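Local coordinates for putative nucleoside-diphosphate-sugar epimerase (Staphylococcus aureus subsp. aureus, PDB 3E48), which is of unknown function but probably binds NAD(P) through a Rossmann-type fold, possibly to act on nucleotide sugars, at residues Tyr195-Ser201 / Asp256-Phe262; Met144-Lys148 / Gln271-Leu277; Asn113-Met117 / Ala241-Met246. All coordinates share one frame; numbering follows the deposited sequence.

Contact 1: residues Tyr195-Ser201 / Asp256-Phe262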
loop_
_atom_site.group_PDB
_atom_site.type_symbol
_atom_site.label_atom_id
_atom_site.label_comp_id
_atom_site.label_asym_id
_atom_site.label_seq_id
_atom_site.Cartn_x
_atom_site.Cartn_y
_atom_site.Cartn_z
ATOM N N TYR B 195 12.008 9.269 -4.335
ATOM C CA TYR B 195 13.239 9.427 -3.574
ATOM C C TYR B 195 13.212 8.744 -2.216
ATOM O O TYR B 195 12.151 8.529 -1.627
ATOM C CB TYR B 195 13.524 10.915 -3.337
ATOM C CG TYR B 195 13.793 11.711 -4.591
ATOM C CD1 TYR B 195 15.012 11.604 -5.260
ATOM C CD2 TYR B 195 12.820 12.556 -5.124
ATOM C CE1 TYR B 195 15.256 12.319 -6.432
ATOM C CE2 TYR B 195 13.051 13.271 -6.295
ATOM C CZ TYR B 195 14.273 13.146 -6.946
ATOM O OH TYR B 195 14.507 13.832 -8.119
ATOM N N LEU B 196 14.398 8.404 -1.728
ATOM C CA LEU B 196 14.548 7.823 -0.399
ATOM C C LEU B 196 15.614 8.668 0.280
ATOM O O LEU B 196 16.740 8.750 -0.197
ATOM C CB LEU B 196 15.025 6.369 -0.458
ATOM C CG LEU B 196 15.461 5.785 0.893
ATOM C CD1 LEU B 196 14.307 5.782 1.902
ATOM C CD2 LEU B 196 15.977 4.372 0.663
ATOM N N LEU B 197 15.250 9.324 1.374
ATOM C CA LEU B 197 16.207 10.133 2.109
ATOM C C LEU B 197 16.682 9.273 3.274
ATOM O O LEU B 197 15.974 9.096 4.267
ATOM C CB LEU B 197 15.544 11.425 2.605
ATOM C CG LEU B 197 15.045 12.351 1.485
ATOM C CD1 LEU B 197 14.430 13.615 2.082
ATOM C CD2 LEU B 197 16.210 12.716 0.571
ATOM N N SER B 198 17.880 8.717 3.123
ATOM C CA SER B 198 18.463 7.851 4.141
ATOM C C SER B 198 19.713 8.475 4.759
ATOM O O SER B 198 20.355 9.333 4.152
ATOM C CB SER B 198 18.810 6.489 3.526
ATOM O OG SER B 198 19.764 6.622 2.480
ATOM N N GLY B 199 20.039 8.053 5.976
ATOM C CA GLY B 199 21.213 8.572 6.658
ATOM C C GLY B 199 22.231 7.466 6.871
ATOM O O GLY B 199 23.080 7.232 6.014
ATOM N N TYR B 200 22.156 6.792 8.015
ATOM C CA TYR B 200 23.069 5.694 8.307
ATOM C C TYR B 200 22.337 4.519 8.940
ATOM O O TYR B 200 21.425 4.703 9.750
ATOM C CB TYR B 200 24.194 6.147 9.248
ATOM C CG TYR B 200 24.994 7.305 8.706
ATOM C CD1 TYR B 200 24.602 8.620 8.956
ATOM C CD2 TYR B 200 26.107 7.089 7.885
ATOM C CE1 TYR B 200 25.291 9.690 8.400
ATOM C CE2 TYR B 200 26.805 8.155 7.324
ATOM C CZ TYR B 200 26.389 9.451 7.584
ATOM O OH TYR B 200 27.051 10.511 7.013
ATOM N N SER B 201 22.740 3.309 8.562
ATOM C CA SER B 201 22.139 2.095 9.105
ATOM C C SER B 201 22.989 1.594 10.261
ATOM O O SER B 201 24.216 1.480 10.149
ATOM C CB SER B 201 22.049 1.003 8.033
ATOM O OG SER B 201 21.147 1.364 7.000
ATOM N N ASP B 256 16.603 -1.574 6.671
ATOM C CA ASP B 256 17.984 -1.311 6.280
ATOM C C ASP B 256 17.937 -0.892 4.817
ATOM O O ASP B 256 18.324 -1.640 3.919
ATOM C CB ASP B 256 18.849 -2.567 6.468
ATOM C CG ASP B 256 20.311 -2.342 6.099
ATOM O OD1 ASP B 256 20.743 -1.174 5.983
ATOM O OD2 ASP B 256 21.039 -3.342 5.932
ATOM N N GLN B 257 17.432 0.319 4.595
ATOM C CA GLN B 257 17.287 0.871 3.254
ATOM C C GLN B 257 18.157 2.098 3.071
ATOM O O GLN B 257 18.128 3.020 3.891
ATOM C CB GLN B 257 15.839 1.278 3.014
ATOM C CG GLN B 257 14.827 0.170 3.211
ATOM C CD GLN B 257 13.425 0.686 2.997
ATOM O OE1 GLN B 257 13.137 1.302 1.968
ATOM N NE2 GLN B 257 12.542 0.434 3.956
ATOM N N GLU B 258 18.916 2.118 1.984
ATOM C CA GLU B 258 19.786 3.250 1.700
ATOM C C GLU B 258 19.694 3.689 0.247
ATOM O O GLU B 258 19.295 2.921 -0.627
ATOM C CB GLU B 258 21.236 2.892 2.017
ATOM C CG GLU B 258 21.460 2.398 3.429
ATOM C CD GLU B 258 22.927 2.330 3.783
ATOM O OE1 GLU B 258 23.537 3.398 3.992
ATOM O OE2 GLU B 258 23.470 1.210 3.843
ATOM N N SER B 259 20.078 4.935 0.005
ATOM C CA SER B 259 20.083 5.511 -1.327
ATOM C C SER B 259 21.089 6.646 -1.329
ATOM O O SER B 259 21.505 7.110 -0.269
ATOM C CB SER B 259 18.705 6.063 -1.679
ATOM O OG SER B 259 18.759 6.807 -2.877
ATOM N N ASN B 260 21.490 7.092 -2.511
ATOM C CA ASN B 260 22.428 8.202 -2.588
ATOM C C ASN B 260 21.674 9.491 -2.870
ATOM O O ASN B 260 22.287 10.518 -3.153
ATOM C CB ASN B 260 23.454 7.974 -3.696
ATOM C CG ASN B 260 24.317 6.756 -3.451
ATOM O OD1 ASN B 260 24.886 6.585 -2.371
ATOM N ND2 ASN B 260 24.434 5.907 -4.465
ATOM N N ASP B 261 20.345 9.440 -2.779
ATOM C CA ASP B 261 19.522 10.615 -3.056
ATOM C C ASP B 261 19.859 11.848 -2.217
ATOM O O ASP B 261 19.878 12.961 -2.739
ATOM C CB ASP B 261 18.029 10.297 -2.891
ATOM C CG ASP B 261 17.519 9.281 -3.906
ATOM O OD1 ASP B 261 17.958 9.303 -5.080
ATOM O OD2 ASP B 261 16.650 8.465 -3.534
ATOM N N PHE B 262 20.111 11.670 -0.925
ATOM C CA PHE B 262 20.434 12.820 -0.084
ATOM C C PHE B 262 21.674 13.541 -0.600
ATOM O O PHE B 262 21.668 14.760 -0.782
ATOM C CB PHE B 262 20.673 12.395 1.364
ATOM C CG PHE B 262 21.000 13.540 2.277
ATOM C CD1 PHE B 262 19.993 14.363 2.773
ATOM C CD2 PHE B 262 22.320 13.812 2.624
ATOM C CE1 PHE B 262 20.297 15.441 3.602
ATOM C CE2 PHE B 262 22.635 14.888 3.452
ATOM C CZ PHE B 262 21.621 15.704 3.944
HETATM O O HOH W 1 19.501 9.331 0.670
HETATM O O HOH W 2 22.083 5.722 4.085
HETATM O O HOH W 3 22.317 9.124 2.373
HETATM O O HOH W 4 24.827 3.134 6.551
#
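An ST turn at Ser259, which leads into helix 261-266, docks against Leu196 and Ser198 of strand 194-203 just before that strand is kinked by a classic beta bulge, where Gly199 and Tyr200 both face Tyr171. Tyr195 and Leu197 turn their backbone polar groups to strand 134-143, so Leu196 N lies along the other edge, where Asp261 supplies its acceptor. The bond from Leu196 N to Asp261 OD2 is 2.9 Å long and nearly straight (167°), coming in on the anti side of the oxygen with a slight tilt to one face. Ser259 OG donates to the same Asp261 OD2 (2.8 Å) from above the other face of the carboxylate, while accepting from Asp261 N to close the turn. An aspartate suits this place because its carboxylate reaches both Leu196 N and Ser259 OG. The carboxylate stands almost perpendicular to the Tyr195 ring, at whose edge Asp261 CG lies 3.7 Å from Tyr195 CD1.

Further along, Ser198 holds OG between its backbone N and carbonyl carbon (chi1 61°), where it accepts from Ser259 N at 3.0 Å. It also donates to a water that in turn donates to Gly199 O and to Glu258 OE1. Another water accepts from Ser198 N and Phe262 N. At the far end Ser201 OG donates to Asp256 OD1 (2.8 Å), nearly along the C-O bond, and is also bonded to Asn170. Leu196 adds apolar packing, its CD2 lying 3.9 Å from Gln257 CB.

Along the edge at Leu196 and Ser198, a carboxylate, hydroxyls and water thus replace regular strand pairing in holding the irregular chain 256-262. With two donors on one oxygen, Asp261 would be expected to favour its ionised form.

Contact 2: residues Met144-Lys148 / Gln271-Leu277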
loop_
_atom_site.group_PDB
_atom_site.type_symbol
_atom_site.label_atom_id
_atom_site.label_comp_id
_atom_site.label_asym_id
_atom_site.label_seq_id
_atom_site.Cartn_x
_atom_site.Cartn_y
_atom_site.Cartn_z
HETATM N N MSE B 144 16.232 10.379 13.897
HETATM C CA MSE B 144 17.241 10.188 14.941
HETATM C C MSE B 144 16.824 10.996 16.163
HETATM O O MSE B 144 17.105 10.617 17.297
HETATM C CB MSE B 144 18.603 10.733 14.505
HETATM C CG MSE B 144 19.429 9.838 13.625
HETATM SE SE MSE B 144 21.077 10.734 13.149
HETATM C CE MSE B 144 21.670 9.462 11.819
ATOM N N ASP B 145 16.158 12.117 15.908
ATOM C CA ASP B 145 15.750 13.050 16.951
ATOM C C ASP B 145 15.181 12.475 18.254
ATOM O O ASP B 145 15.619 12.854 19.340
ATOM C CB ASP B 145 14.791 14.086 16.349
ATOM C CG ASP B 145 15.394 14.799 15.151
ATOM O OD1 ASP B 145 15.659 14.131 14.128
ATOM O OD2 ASP B 145 15.616 16.025 15.227
ATOM N N PRO B 146 14.214 11.548 18.170
ATOM C CA PRO B 146 13.613 10.950 19.367
ATOM C C PRO B 146 14.615 10.331 20.346
ATOM O O PRO B 146 14.336 10.206 21.542
ATOM C CB PRO B 146 12.661 9.908 18.785
ATOM C CG PRO B 146 12.241 10.537 17.494
ATOM C CD PRO B 146 13.557 11.042 16.951
ATOM N N LEU B 147 15.780 9.946 19.841
ATOM C CA LEU B 147 16.792 9.329 20.687
ATOM C C LEU B 147 17.306 10.243 21.798
ATOM O O LEU B 147 17.657 9.768 22.876
ATOM C CB LEU B 147 17.968 8.838 19.834
ATOM C CG LEU B 147 17.630 7.709 18.852
ATOM C CD1 LEU B 147 18.835 7.391 17.985
ATOM C CD2 LEU B 147 17.187 6.479 19.633
ATOM N N LYS B 148 17.342 11.550 21.551
ATOM C CA LYS B 148 17.837 12.471 22.573
ATOM C C LYS B 148 16.994 12.490 23.849
ATOM O O LYS B 148 17.516 12.276 24.943
ATOM C CB LYS B 148 17.969 13.889 22.006
ATOM C CG LYS B 148 19.138 14.065 21.054
ATOM C CD LYS B 148 19.326 15.529 20.671
ATOM C CE LYS B 148 20.592 15.727 19.850
ATOM N NZ LYS B 148 20.824 17.154 19.487
ATOM N N GLN B 271 24.141 13.819 8.495
ATOM C CA GLN B 271 24.744 13.881 9.816
ATOM C C GLN B 271 24.643 12.534 10.526
ATOM O O GLN B 271 23.578 11.917 10.553
ATOM C CB GLN B 271 24.065 14.955 10.666
ATOM C CG GLN B 271 24.778 15.204 11.981
ATOM C CD GLN B 271 24.134 16.301 12.804
ATOM O OE1 GLN B 271 24.762 16.862 13.707
ATOM N NE2 GLN B 271 22.877 16.607 12.509
ATOM N N THR B 272 25.757 12.082 11.092
ATOM C CA THR B 272 25.804 10.814 11.814
ATOM C C THR B 272 25.118 10.961 13.164
ATOM O O THR B 272 24.928 12.077 13.653
ATOM C CB THR B 272 27.250 10.392 12.100
ATOM O OG1 THR B 272 27.840 11.340 13.003
ATOM C CG2 THR B 272 28.058 10.342 10.820
ATOM N N LEU B 273 24.757 9.840 13.778
ATOM C CA LEU B 273 24.118 9.900 15.087
ATOM C C LEU B 273 25.089 10.484 16.119
ATOM O O LEU B 273 24.701 11.300 16.958
ATOM C CB LEU B 273 23.660 8.507 15.533
ATOM C CG LEU B 273 23.047 8.402 16.933
ATOM C CD1 LEU B 273 21.880 9.374 17.080
ATOM C CD2 LEU B 273 22.574 6.978 17.164
ATOM N N GLN B 274 26.349 10.064 16.044
ATOM C CA GLN B 274 27.381 10.542 16.965
ATOM C C GLN B 274 27.447 12.069 16.939
ATOM O O GLN B 274 27.477 12.726 17.981
ATOM C CB GLN B 274 28.755 9.982 16.575
ATOM C CG GLN B 274 28.837 8.468 16.415
ATOM C CD GLN B 274 28.499 7.995 15.006
ATOM O OE1 GLN B 274 27.340 8.016 14.588
ATOM N NE2 GLN B 274 29.521 7.568 14.267
ATOM N N SER B 275 27.478 12.619 15.731
ATOM C CA SER B 275 27.539 14.060 15.532
ATOM C C SER B 275 26.275 14.742 16.047
ATOM O O SER B 275 26.336 15.797 16.682
ATOM C CB SER B 275 27.715 14.367 14.045
ATOM O OG SER B 275 27.661 15.759 13.797
ATOM N N PHE B 276 25.128 14.131 15.766
ATOM C CA PHE B 276 23.845 14.668 16.189
ATOM C C PHE B 276 23.759 14.786 17.704
ATOM O O PHE B 276 23.303 15.801 18.233
ATOM C CB PHE B 276 22.715 13.775 15.668
ATOM C CG PHE B 276 21.346 14.209 16.103
ATOM C CD1 PHE B 276 20.846 15.453 15.732
ATOM C CD2 PHE B 276 20.557 13.375 16.888
ATOM C CE1 PHE B 276 19.577 15.860 16.136
ATOM C CE2 PHE B 276 19.287 13.773 17.297
ATOM C CZ PHE B 276 18.797 15.018 16.920
ATOM N N LEU B 277 24.200 13.747 18.402
ATOM C CA LEU B 277 24.171 13.747 19.858
ATOM C C LEU B 277 25.220 14.695 20.436
ATOM O O LEU B 277 25.021 15.269 21.504
ATOM C CB LEU B 277 24.405 12.330 20.383
ATOM C CG LEU B 277 23.364 11.279 19.986
ATOM C CD1 LEU B 277 23.789 9.931 20.539
ATOM C CD2 LEU B 277 21.989 11.668 20.509
#
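Phe276 is the bump of this contact: its ring, carried forward with CG anti to the backbone N (chi1 177°), fills a hollow walled by Met144, Asp145 and Lys148. Lysine suits the wall because its long aliphatic chain can cover the ring, Lys148 CE sitting 3.6 Å from the centroid of the Phe276 ring in a CH-pi contact. The ammonium stays over the same face, Lys148 NZ being 4.0 Å from that centroid, a cation-pi contact; it also makes a weak bond to Phe276 O. Asp145 borders the ring obliquely, with CA 3.6 Å from Phe276 CE2, while its OD1 is held by Arg174 N.

The segment 273-277 is a short helix near the C-terminus, N-capped by Thr272 OG1, and it packs on the turn that links strand 134-143 of the Rossmann-like sheet to helix 147-157. Here Met144, present as selenomethionine, is unbranched and flexible enough to follow the helix start, its CE 3.4 Å from Gln271 O. Its selenium stands obliquely to the Phe276 ring (5.2 Å from SE to centroid), a Met-aromatic contact. Beside it, Leu147 CD1 reaches Leu273 CD1 at 3.7 Å. The Leu277 and Lys148 side chains run past each other in opposite directions, Leu277 CD2 against Lys148 CG.

Contact 3: residues Asn113-Met117 / Ala241-Met246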
loop_
_atom_site.group_PDB
_atom_site.type_symbol
_atom_site.label_atom_id
_atom_site.label_comp_id
_atom_site.label_asym_id
_atom_site.label_seq_id
_atom_site.Cartn_x
_atom_site.Cartn_y
_atom_site.Cartn_z
ATOM N N ASN B 113 5.644 -5.409 4.948
ATOM C CA ASN B 113 6.145 -4.715 6.128
ATOM C C ASN B 113 5.065 -4.754 7.209
ATOM O O ASN B 113 3.951 -4.278 7.001
ATOM C CB ASN B 113 6.514 -3.269 5.786
ATOM C CG ASN B 113 7.305 -2.601 6.887
ATOM O OD1 ASN B 113 6.837 -2.495 8.011
ATOM N ND2 ASN B 113 8.518 -2.153 6.569
ATOM N N PRO B 114 5.392 -5.320 8.386
ATOM C CA PRO B 114 4.487 -5.454 9.529
ATOM C C PRO B 114 4.152 -4.172 10.285
ATOM O O PRO B 114 3.283 -4.179 11.164
ATOM C CB PRO B 114 5.204 -6.470 10.409
ATOM C CG PRO B 114 6.630 -6.117 10.195
ATOM C CD PRO B 114 6.702 -5.921 8.694
ATOM N N PHE B 115 4.841 -3.080 9.958
ATOM C CA PHE B 115 4.575 -1.802 10.612
ATOM C C PHE B 115 3.094 -1.472 10.422
ATOM O O PHE B 115 2.585 -1.492 9.299
ATOM C CB PHE B 115 5.447 -0.694 10.000
ATOM C CG PHE B 115 5.209 0.664 10.604
ATOM C CD1 PHE B 115 5.134 0.815 11.985
ATOM C CD2 PHE B 115 5.058 1.788 9.797
ATOM C CE1 PHE B 115 4.910 2.068 12.558
ATOM C CE2 PHE B 115 4.832 3.048 10.359
ATOM C CZ PHE B 115 4.759 3.187 11.742
ATOM N N HIS B 116 2.415 -1.154 11.521
ATOM C CA HIS B 116 0.987 -0.853 11.497
ATOM C C HIS B 116 0.540 0.204 10.504
ATOM O O HIS B 116 -0.607 0.185 10.062
ATOM C CB HIS B 116 0.518 -0.451 12.894
ATOM C CG HIS B 116 0.285 -1.611 13.811
ATOM N ND1 HIS B 116 0.934 -2.818 13.669
ATOM C CD2 HIS B 116 -0.503 -1.732 14.907
ATOM C CE1 HIS B 116 0.554 -3.635 14.638
ATOM N NE2 HIS B 116 -0.314 -3.000 15.401
HETATM N N MSE B 117 1.418 1.137 10.155
HETATM C CA MSE B 117 1.017 2.164 9.204
HETATM C C MSE B 117 1.423 1.845 7.771
HETATM O O MSE B 117 1.214 2.662 6.876
HETATM C CB MSE B 117 1.578 3.533 9.609
HETATM C CG MSE B 117 1.156 4.003 11.003
HETATM SE SE MSE B 117 -0.753 3.933 11.340
HETATM C CE MSE B 117 -1.326 4.975 9.811
ATOM N N ALA B 241 1.485 -1.286 20.413
ATOM C CA ALA B 241 1.683 -2.334 19.419
ATOM C C ALA B 241 2.209 -1.755 18.110
ATOM O O ALA B 241 2.927 -2.428 17.371
ATOM C CB ALA B 241 0.374 -3.080 19.175
ATOM N N LEU B 242 1.851 -0.506 17.825
ATOM C CA LEU B 242 2.299 0.149 16.601
ATOM C C LEU B 242 3.801 0.408 16.650
ATOM O O LEU B 242 4.516 0.166 15.678
ATOM C CB LEU B 242 1.539 1.466 16.393
ATOM C CG LEU B 242 1.921 2.357 15.201
ATOM C CD1 LEU B 242 0.735 3.220 14.803
ATOM C CD2 LEU B 242 3.123 3.225 15.560
ATOM N N LEU B 243 4.282 0.904 17.785
ATOM C CA LEU B 243 5.704 1.180 17.925
ATOM C C LEU B 243 6.482 -0.133 17.866
ATOM O O LEU B 243 7.534 -0.217 17.231
ATOM C CB LEU B 243 5.975 1.888 19.251
ATOM C CG LEU B 243 7.366 2.507 19.408
ATOM C CD1 LEU B 243 7.575 3.593 18.354
ATOM C CD2 LEU B 243 7.498 3.087 20.800
ATOM N N ALA B 244 5.961 -1.159 18.531
ATOM C CA ALA B 244 6.615 -2.459 18.533
ATOM C C ALA B 244 6.699 -3.015 17.111
ATOM O O ALA B 244 7.729 -3.553 16.712
ATOM C CB ALA B 244 5.854 -3.432 19.435
ATOM N N SER B 245 5.622 -2.865 16.344
ATOM C CA SER B 245 5.595 -3.376 14.974
ATOM C C SER B 245 6.650 -2.696 14.109
ATOM O O SER B 245 7.143 -3.274 13.135
ATOM C CB SER B 245 4.204 -3.187 14.345
ATOM O OG SER B 245 3.969 -1.846 13.950
HETATM N N MSE B 246 7.003 -1.464 14.465
HETATM C CA MSE B 246 8.008 -0.729 13.713
HETATM C C MSE B 246 9.366 -1.407 13.903
HETATM O O MSE B 246 10.073 -1.684 12.935
HETATM C CB MSE B 246 8.054 0.731 14.182
HETATM C CG MSE B 246 8.891 1.650 13.308
HETATM SE SE MSE B 246 8.586 3.516 13.755
HETATM C CE MSE B 246 9.612 3.571 15.392
#
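Ser245 turns OG between its backbone N and carbonyl carbon (chi1 76°), which points the hydroxyl at His116 N, while the His116 ring, swung beside its own backbone N (chi1 -80°), is set against Ala241 and Leu242. His116 N donates to Ser245 OG at 3.0 Å, and the hydroxyl in turn donates a hydrogen bond to Leu242 O (2.7 Å), a carbonyl that also accepts from Met246 N. A serine fits because it can bind the helix backbone and still receive an N-H from the loop. The imidazole lies flat against the helix, with Leu242 CA 4.0 Å from the centroid of the His116 ring and Ala241 O over the same face; the small Ala241 side chain suits this place, its CB touching His116 NE2.

Phe115 turns its ring in another direction, toward Leu242 and Met246. Its edge meets Leu242 O in plane, and Phe115 CE1 touches Leu242 CD2 at 3.7 Å. Met246, a selenomethionine, runs alongside, SE 4.7 Å from the centroid of the Phe115 ring in an oblique Met-aromatic contact. Leu242 CD1 meets the selenium of Met117, also a selenomethionine, at 3.8 Å.

Asn113 OD1, accepting from Phe115 N, closes an Asx turn that shapes the loop between strand 100-106 and helix 118-131. Helix 239-251 thus covers a loop that follows a parallel strand of a Rossmann-type fold.

Along the chain the six segments run 113-117, 144-148, 195-201, 241-246, 256-262 and 271-277, so each contact ties an earlier part of the chain to its last fifty or so residues. Contact 1 is nested inside the loop closed by contact 2, whereas contact 3 crosses both. Contacts 1 and 2 have centres about 16 Å apart and touch through Tyr200; the centre of contact 3 lies about 20 Å from that of contact 1 and about 22 Å from that of contact 2. Successive helices 239-251, 261-266 and 273-277 thereby pack the C-terminal region on the Rossmann-type sheet at three places: the loop after strand 100-106, strand 194-203 and the turn after strand 134-143.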